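PDB 3BJN: transcriptional regulator, putative from Vibrio cholerae O1 biovar eltor str. N16961, which probably binds DNA as an IclR-family transcription factor, named as a negative regulator of allantoin and glyoxylate utilization operons and represented here by its C-terminal domain. Local coordinates for residues A[16-21]-A[159-164]; A[67-72]-A[123-128]. All blocks are in the same frame, centred on the assembly; numbering follows the deposited sequence.

Contact 1: A[16-21]-A[159-164]; sequences EAVLSR and LQAARA
Val18 reaches across from helix 12-26 and sets both of its methyls against helix 144-163 and the residue that follows. CG1, anti to the backbone N (chi1 158°), presses on Ala161, its distance to Ala161 CB being 3.4 Å, tighter than a usual carbon-carbon contact. The other branch meets Ala164, with Val18 CG2 4.0 Å from Ala164 CB. The small alanines let the backbones come close, Val18 CA and Ala161 CA lying 5.7 Å apart. One turn on, Arg21 bends at chi3 (69°) and lays one face of its guanidinium against the amide end of Gln160; the two side chains cross at about a right angle, their flat groups inclined by 50°. Arg21 NH1 stands 3.7 Å from Gln160 NE2. These two donors are joined through a water at the edge of the guanidinium, which accepts from Arg21 NH1 at 3.2 Å and, weakly, from Gln160 NE2. Gln160 OE1 is hydrogen-bonded to His157 ND1 of its own helix and, weakly, to Gln25 NE2 of helix 12-26. An apolar strip bordered by a polar, water-bridged pair thus joins the first and last helices of the IclR C-terminal domain, whose GAF-like fold packs both against one face of its antiparallel sheet.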
ATOM      1  N   GLU A  16       9.264  -4.752  10.532  1.00 14.95           N
ATOM      2  CA  GLU A  16      10.469  -3.900  10.462  1.00 14.90           C
ATOM      3  C   GLU A  16      11.596  -4.538   9.653  1.00 15.09           C
ATOM      4  O   GLU A  16      12.244  -3.863   8.858  1.00 15.26           O
ATOM      5  CB  GLU A  16      10.937  -3.493  11.868  1.00 16.01           C
ATOM      6  CG  GLU A  16       9.972  -2.520  12.519  1.00 18.00           C
ATOM      7  CD  GLU A  16      10.315  -2.169  13.946  1.00 22.63           C
ATOM      8  OE1 GLU A  16      11.216  -2.798  14.542  1.00 25.23           O
ATOM      9  OE2 GLU A  16       9.645  -1.266  14.497  1.00 24.17           O
ATOM     10  N   ALA A  17      11.832  -5.827   9.855  1.00 14.83           N
ATOM     11  CA  ALA A  17      12.869  -6.566   9.120  1.00 14.58           C
ATOM     12  C   ALA A  17      12.584  -6.600   7.618  1.00 15.37           C
ATOM     13  O   ALA A  17      13.479  -6.374   6.811  1.00 15.39           O
ATOM     14  CB  ALA A  17      12.998  -7.995   9.679  1.00 15.30           C
ATOM     15  N   VAL A  18      11.320  -6.865   7.252  1.00 15.52           N
ATOM     16  CA  VAL A  18      10.918  -6.889   5.850  1.00 15.41           C
ATOM     17  C   VAL A  18      11.079  -5.497   5.201  1.00 14.96           C
ATOM     18  O   VAL A  18      11.576  -5.372   4.062  1.00 13.76           O
ATOM     19  CB  VAL A  18       9.468  -7.430   5.721  1.00 16.58           C
ATOM     20  CG1 VAL A  18       8.837  -6.995   4.428  1.00 19.54           C
ATOM     21  CG2 VAL A  18       9.466  -8.983   5.906  1.00 16.85           C
ATOM     22  N   LEU A  19      10.711  -4.435   5.922  1.00 13.98           N
ATOM     23  CA  LEU A  19      10.831  -3.082   5.333  1.00 13.10           C
ATOM     24  C   LEU A  19      12.282  -2.648   5.207  1.00 12.97           C
ATOM     25  O   LEU A  19      12.678  -1.971   4.246  1.00 12.89           O
ATOM     26  CB  LEU A  19      10.078  -2.055   6.172  1.00 13.43           C
ATOM     27  CG  LEU A  19       8.562  -2.233   6.180  1.00 11.42           C
ATOM     28  CD1 LEU A  19       8.017  -1.208   7.177  1.00 13.94           C
ATOM     29  CD2 LEU A  19       7.954  -2.035   4.782  1.00 14.71           C
ATOM     30  N   SER A  20      13.093  -3.026   6.195  1.00 13.21           N
ATOM     31  CA  SER A  20      14.532  -2.732   6.119  1.00 14.33           C
ATOM     32  C   SER A  20      15.150  -3.349   4.858  1.00 13.51           C
ATOM     33  O   SER A  20      15.836  -2.681   4.066  1.00 14.20           O
ATOM     34  CB  SER A  20      15.209  -3.282   7.354  1.00 14.30           C
ATOM     35  OG  SER A  20      16.623  -3.149   7.270  1.00 18.10           O
ATOM     36  N   ARG A  21      14.895  -4.643   4.651  1.00 13.62           N
ATOM     37  CA  ARG A  21      15.420  -5.316   3.455  1.00 13.16           C
ATOM     38  C   ARG A  21      14.893  -4.674   2.167  1.00 13.52           C
ATOM     39  O   ARG A  21      15.640  -4.479   1.209  1.00 13.53           O
ATOM     40  CB  ARG A  21      15.054  -6.807   3.480  1.00 13.92           C
ATOM     41  CG  ARG A  21      15.595  -7.524   2.250  1.00 15.98           C
ATOM     42  CD  ARG A  21      15.426  -9.033   2.379  1.00 19.11           C
ATOM     43  NE  ARG A  21      14.007  -9.364   2.299  1.00 25.37           N
ATOM     44  CZ  ARG A  21      13.512 -10.538   1.899  1.00 26.62           C
ATOM     45  NH1 ARG A  21      14.332 -11.516   1.518  1.00 28.31           N
ATOM     46  NH2 ARG A  21      12.196 -10.730   1.886  1.00 28.22           N
ATOM     47  N   LEU A 159       6.169  -7.492  -3.837  1.00 16.36           N
ATOM     48  CA  LEU A 159       5.516  -8.790  -3.729  1.00 17.39           C
ATOM     49  C   LEU A 159       6.276  -9.711  -2.754  1.00 17.14           C
ATOM     50  O   LEU A 159       5.683 -10.367  -1.904  1.00 17.59           O
ATOM     51  CB  LEU A 159       5.412  -9.422  -5.116  1.00 17.17           C
ATOM     52  CG  LEU A 159       4.344  -8.826  -6.039  1.00 18.67           C
ATOM     53  CD1 LEU A 159       4.573  -9.221  -7.488  1.00 17.77           C
ATOM     54  CD2 LEU A 159       2.916  -9.249  -5.549  1.00 17.20           C
ATOM     55  N   GLN A 160       7.597  -9.738  -2.891  1.00 16.58           N
ATOM     56  CA  GLN A 160       8.469 -10.568  -2.068  1.00 16.45           C
ATOM     57  C   GLN A 160       8.331 -10.197  -0.586  1.00 17.15           C
ATOM     58  O   GLN A 160       8.221 -11.075   0.273  1.00 16.64           O
ATOM     59  CB  GLN A 160       9.915 -10.340  -2.559  1.00 16.62           C
ATOM     60  CG  GLN A 160      10.954 -11.097  -1.793  1.00 16.91           C
ATOM     61  CD  GLN A 160      12.347 -10.828  -2.326  1.00 18.60           C
ATOM     62  OE1 GLN A 160      12.599  -9.797  -2.967  1.00 18.13           O
ATOM     63  NE2 GLN A 160      13.265 -11.733  -2.034  1.00 19.42           N
ATOM     64  N   ALA A 161       8.316  -8.891  -0.313  1.00 17.32           N
ATOM     65  CA  ALA A 161       8.159  -8.390   1.053  1.00 17.39           C
ATOM     66  C   ALA A 161       6.828  -8.809   1.669  1.00 17.87           C
ATOM     67  O   ALA A 161       6.789  -9.327   2.775  1.00 17.61           O
ATOM     68  CB  ALA A 161       8.310  -6.855   1.074  1.00 18.29           C
ATOM     69  N   ALA A 162       5.742  -8.580   0.932  1.00 17.33           N
ATOM     70  CA  ALA A 162       4.395  -8.907   1.406  1.00 18.19           C
ATOM     71  C   ALA A 162       4.229 -10.414   1.649  1.00 18.58           C
ATOM     72  O   ALA A 162       3.648 -10.845   2.658  1.00 20.46           O
ATOM     73  CB  ALA A 162       3.391  -8.409   0.403  1.00 18.14           C
ATOM     74  N   ARG A 163       4.757 -11.226   0.730  1.00 18.84           N
ATOM     75  CA  ARG A 163       4.659 -12.686   0.869  1.00 20.24           C
ATOM     76  C   ARG A 163       5.408 -13.216   2.101  1.00 20.52           C
ATOM     77  O   ARG A 163       5.054 -14.255   2.668  1.00 20.96           O
ATOM     78  CB  ARG A 163       5.140 -13.350  -0.410  1.00 20.28           C
ATOM     79  CG  ARG A 163       4.970 -14.848  -0.440  1.00 23.84           C
ATOM     80  CD  ARG A 163       4.887 -15.342  -1.855  1.00 27.89           C
ATOM     81  NE  ARG A 163       4.613 -16.775  -1.907  1.00 30.24           N
ATOM     82  CZ  ARG A 163       4.516 -17.464  -3.040  1.00 32.38           C
ATOM     83  NH1 ARG A 163       4.642 -16.840  -4.205  1.00 32.73           N
ATOM     84  NH2 ARG A 163       4.260 -18.758  -3.011  1.00 34.24           N
ATOM     85  N   ALA A 164       6.441 -12.496   2.515  1.00 21.38           N
ATOM     86  CA  ALA A 164       7.277 -12.892   3.635  1.00 22.65           C
ATOM     87  C   ALA A 164       6.586 -12.657   4.970  1.00 24.11           C
ATOM     88  O   ALA A 164       7.044 -13.172   5.992  1.00 24.64           O
ATOM     89  CB  ALA A 164       8.581 -12.164   3.597  1.00 22.55           C
TER
HETATM   90  O   HOH W   1      14.209 -14.264  -0.049  1.00 23.95           O

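Contact 2: A[67-72]-A[123-128]; sequences GASSKV and GISAPV
Val72 of helix 67-76 spreads its two methyls along strand 121-130, one at Pro127 and one at Ser125. CG1, anti to the backbone N (chi1 160°), lies against the proline ring, with Val72 CG1 3.4 Å from Pro127 N and 3.6 Å from Pro127 CB. CG2 turns back to the preceding peptide, where Val72 CG2 approaches Ser125 O to 3.3 Å. One helical turn earlier Ala68 points its methyl straight at the strand: Ala68 CB is 3.4 Å from Gly123 O and, in the Ser125 conformer described, one of two, equally near Ser125 OG. Gly123 has no side chain to stand in the way of that methyl. Between Ala68 and Val72, Ser125 directs its CB bond at the helix and in this conformer places OG beside its own backbone N (chi1 -46°), close to Ala68 and Ser69. Ser69 comes in from the flank, and Ser69 OG and Ser125 OG are then 3.2 Å apart. Both hydroxyls are hydrogen-bonded to Ser139 OG on strand 133-143, so Ser139 links the two. Ile124 and Ala126 point the opposite way. The short axes run nearly parallel, 25° apart and 6.6 Å at closest approach, which lets Ala68, Ser69 and Val72 meet alternate residues of the strand, from Gly123 to Pro127. Helix 67-76 therefore lies on one face of the antiparallel sheet, over strand 121-130, with Ala68 and Val72 also touching Ala111 of edge strand 111-114. On the other face, Ile124 and Ala126 pack against helix 144-163, leaving strand 121-130 sandwiched between the two helices.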
ATOM      1  N   GLY A  67      -4.446   5.978  -4.430  1.00 17.41           N
ATOM      2  CA  GLY A  67      -3.102   5.407  -4.305  1.00 17.76           C
ATOM      3  C   GLY A  67      -3.103   3.891  -4.290  1.00 17.06           C
ATOM      4  O   GLY A  67      -4.091   3.260  -3.907  1.00 16.86           O
ATOM      5  N   ALA A  68      -1.958   3.321  -4.667  1.00 16.36           N
ATOM      6  CA  ALA A  68      -1.795   1.863  -4.734  1.00 16.20           C
ATOM      7  C   ALA A  68      -2.133   1.143  -3.431  1.00 16.07           C
ATOM      8  O   ALA A  68      -2.757   0.104  -3.481  1.00 16.80           O
ATOM      9  CB  ALA A  68      -0.378   1.521  -5.177  1.00 16.49           C
ATOM     10  N   SER A  69      -1.738   1.697  -2.281  1.00 17.27           N
ATOM     11  CA  SER A  69      -1.964   1.027  -0.996  1.00 17.96           C
ATOM     12  C   SER A  69      -3.466   0.913  -0.722  1.00 18.19           C
ATOM     13  O   SER A  69      -3.959  -0.160  -0.345  1.00 18.29           O
ATOM     14  CB  SER A  69      -1.346   1.845   0.151  1.00 18.87           C
ATOM     15  OG  SER A  69       0.045   2.001  -0.005  1.00 24.48           O
ATOM     16  N   SER A  70      -4.179   2.025  -0.907  1.00 17.85           N
ATOM     17  CA  SER A  70      -5.648   2.038  -0.718  1.00 18.58           C
ATOM     18  C   SER A  70      -6.313   1.050  -1.671  1.00 17.62           C
ATOM     19  O   SER A  70      -7.188   0.278  -1.257  1.00 18.74           O
ATOM     20  CB  SER A  70      -6.252   3.426  -0.971  1.00 19.01           C
ATOM     21  OG  SER A  70      -5.799   4.329   0.011  1.00 22.56           O
ATOM     22  N   LYS A  71      -5.881   1.038  -2.928  0.50 17.18           N
ATOM     23  CA  LYS A  71      -6.538   0.200  -3.936  0.50 17.56           C
ATOM     24  C   LYS A  71      -6.287  -1.303  -3.728  0.50 17.86           C
ATOM     25  O   LYS A  71      -7.156  -2.118  -4.017  0.50 17.76           O
ATOM     26  CB  LYS A  71      -6.133   0.630  -5.342  0.50 17.68           C
ATOM     27  CG  LYS A  71      -6.691   1.973  -5.765  0.50 17.88           C
ATOM     28  CD  LYS A  71      -6.275   2.211  -7.199  0.50 20.07           C
ATOM     29  CE  LYS A  71      -6.276   3.662  -7.568  0.50 22.99           C
ATOM     30  NZ  LYS A  71      -5.529   3.818  -8.848  0.50 21.64           N
ATOM     31  N   VAL A  72      -5.097  -1.668  -3.243  1.00 17.64           N
ATOM     32  CA  VAL A  72      -4.812  -3.060  -2.862  1.00 19.26           C
ATOM     33  C   VAL A  72      -5.700  -3.514  -1.701  1.00 19.62           C
ATOM     34  O   VAL A  72      -6.289  -4.610  -1.738  1.00 19.24           O
ATOM     35  CB  VAL A  72      -3.335  -3.208  -2.456  1.00 19.36           C
ATOM     36  CG1 VAL A  72      -3.130  -4.458  -1.600  1.00 23.59           C
ATOM     37  CG2 VAL A  72      -2.532  -3.251  -3.695  1.00 21.79           C
ATOM     38  N   GLY A 123       3.171   4.955  -6.314  1.00 18.00           N
ATOM     39  CA  GLY A 123       3.072   3.904  -5.313  1.00 18.14           C
ATOM     40  C   GLY A 123       3.007   2.529  -5.942  1.00 17.98           C
ATOM     41  O   GLY A 123       2.391   2.353  -6.997  1.00 17.67           O
ATOM     42  N   ILE A 124       3.647   1.555  -5.290  1.00 17.29           N
ATOM     43  CA  ILE A 124       3.542   0.140  -5.703  1.00 17.50           C
ATOM     44  C   ILE A 124       3.270  -0.657  -4.434  1.00 16.51           C
ATOM     45  O   ILE A 124       4.001  -0.520  -3.451  1.00 17.19           O
ATOM     46  CB  ILE A 124       4.827  -0.370  -6.435  1.00 17.37           C
ATOM     47  CG1 ILE A 124       4.948   0.370  -7.774  1.00 20.13           C
ATOM     48  CG2 ILE A 124       4.719  -1.880  -6.662  1.00 17.85           C
ATOM     49  CD1 ILE A 124       6.292   0.210  -8.552  1.00 20.28           C
ATOM     50  N   SER A 125       2.198  -1.448  -4.414  1.00 16.81           N
ATOM     51  CA  SER A 125       1.771  -2.061  -3.154  0.50 17.30           C
ATOM     52  C   SER A 125       1.234  -3.464  -3.346  1.00 17.23           C
ATOM     53  O   SER A 125       0.672  -3.788  -4.397  1.00 17.79           O
ATOM     54  CB  SER A 125       0.715  -1.202  -2.449  0.50 18.05           C
ATOM     55  OG  SER A 125       1.096   0.158  -2.432  0.50 20.36           O
ATOM     56  N   ALA A 126       1.438  -4.295  -2.324  1.00 16.09           N
ATOM     57  CA  ALA A 126       0.922  -5.665  -2.345  1.00 15.79           C
ATOM     58  C   ALA A 126       0.273  -5.995  -1.003  1.00 16.20           C
ATOM     59  O   ALA A 126       0.693  -5.461   0.009  1.00 16.58           O
ATOM     60  CB  ALA A 126       2.047  -6.657  -2.683  1.00 15.71           C
ATOM     61  N   PRO A 127      -0.747  -6.864  -1.002  1.00 16.17           N
ATOM     62  CA  PRO A 127      -1.498  -7.120   0.237  1.00 17.00           C
ATOM     63  C   PRO A 127      -0.745  -8.063   1.170  1.00 17.62           C
ATOM     64  O   PRO A 127      -0.020  -8.963   0.709  1.00 18.27           O
ATOM     65  CB  PRO A 127      -2.762  -7.831  -0.261  1.00 17.23           C
ATOM     66  CG  PRO A 127      -2.291  -8.582  -1.515  1.00 16.97           C
ATOM     67  CD  PRO A 127      -1.265  -7.681  -2.139  1.00 16.65           C
ATOM     68  N   VAL A 128      -0.941  -7.855   2.468  1.00 18.77           N
ATOM     69  CA  VAL A 128      -0.453  -8.800   3.477  1.00 19.20           C
ATOM     70  C   VAL A 128      -1.691  -9.499   3.983  1.00 20.15           C
ATOM     71  O   VAL A 128      -2.624  -8.854   4.459  1.00 19.77           O
ATOM     72  CB  VAL A 128       0.277  -8.079   4.616  1.00 19.42           C
ATOM     73  CG1 VAL A 128       0.629  -9.036   5.735  1.00 19.52           C
ATOM     74  CG2 VAL A 128       1.540  -7.396   4.085  1.00 19.05           C
TER

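From the N terminus, helix 12-26 comes first and is paired with the last helix, 144-163; contact 1 thereby closes a loop of 137 residues spanning nearly the whole domain. Contact 2 is nested inside, joining helix 67-76 to strand 121-130 across 50 intervening residues, which include helices 79-88 and 96-108 and strand 111-114. Their centres are 14 Å apart, yet the two touch directly, where helix 144-163 lies on strand 121-130: Ala162 CB packs 3.8 Å from Ala126 CB, and Leu159 reaches the same alanine. Contact 1 thus pairs the terminal helices on one face, while contact 2 fixes a helix to the other.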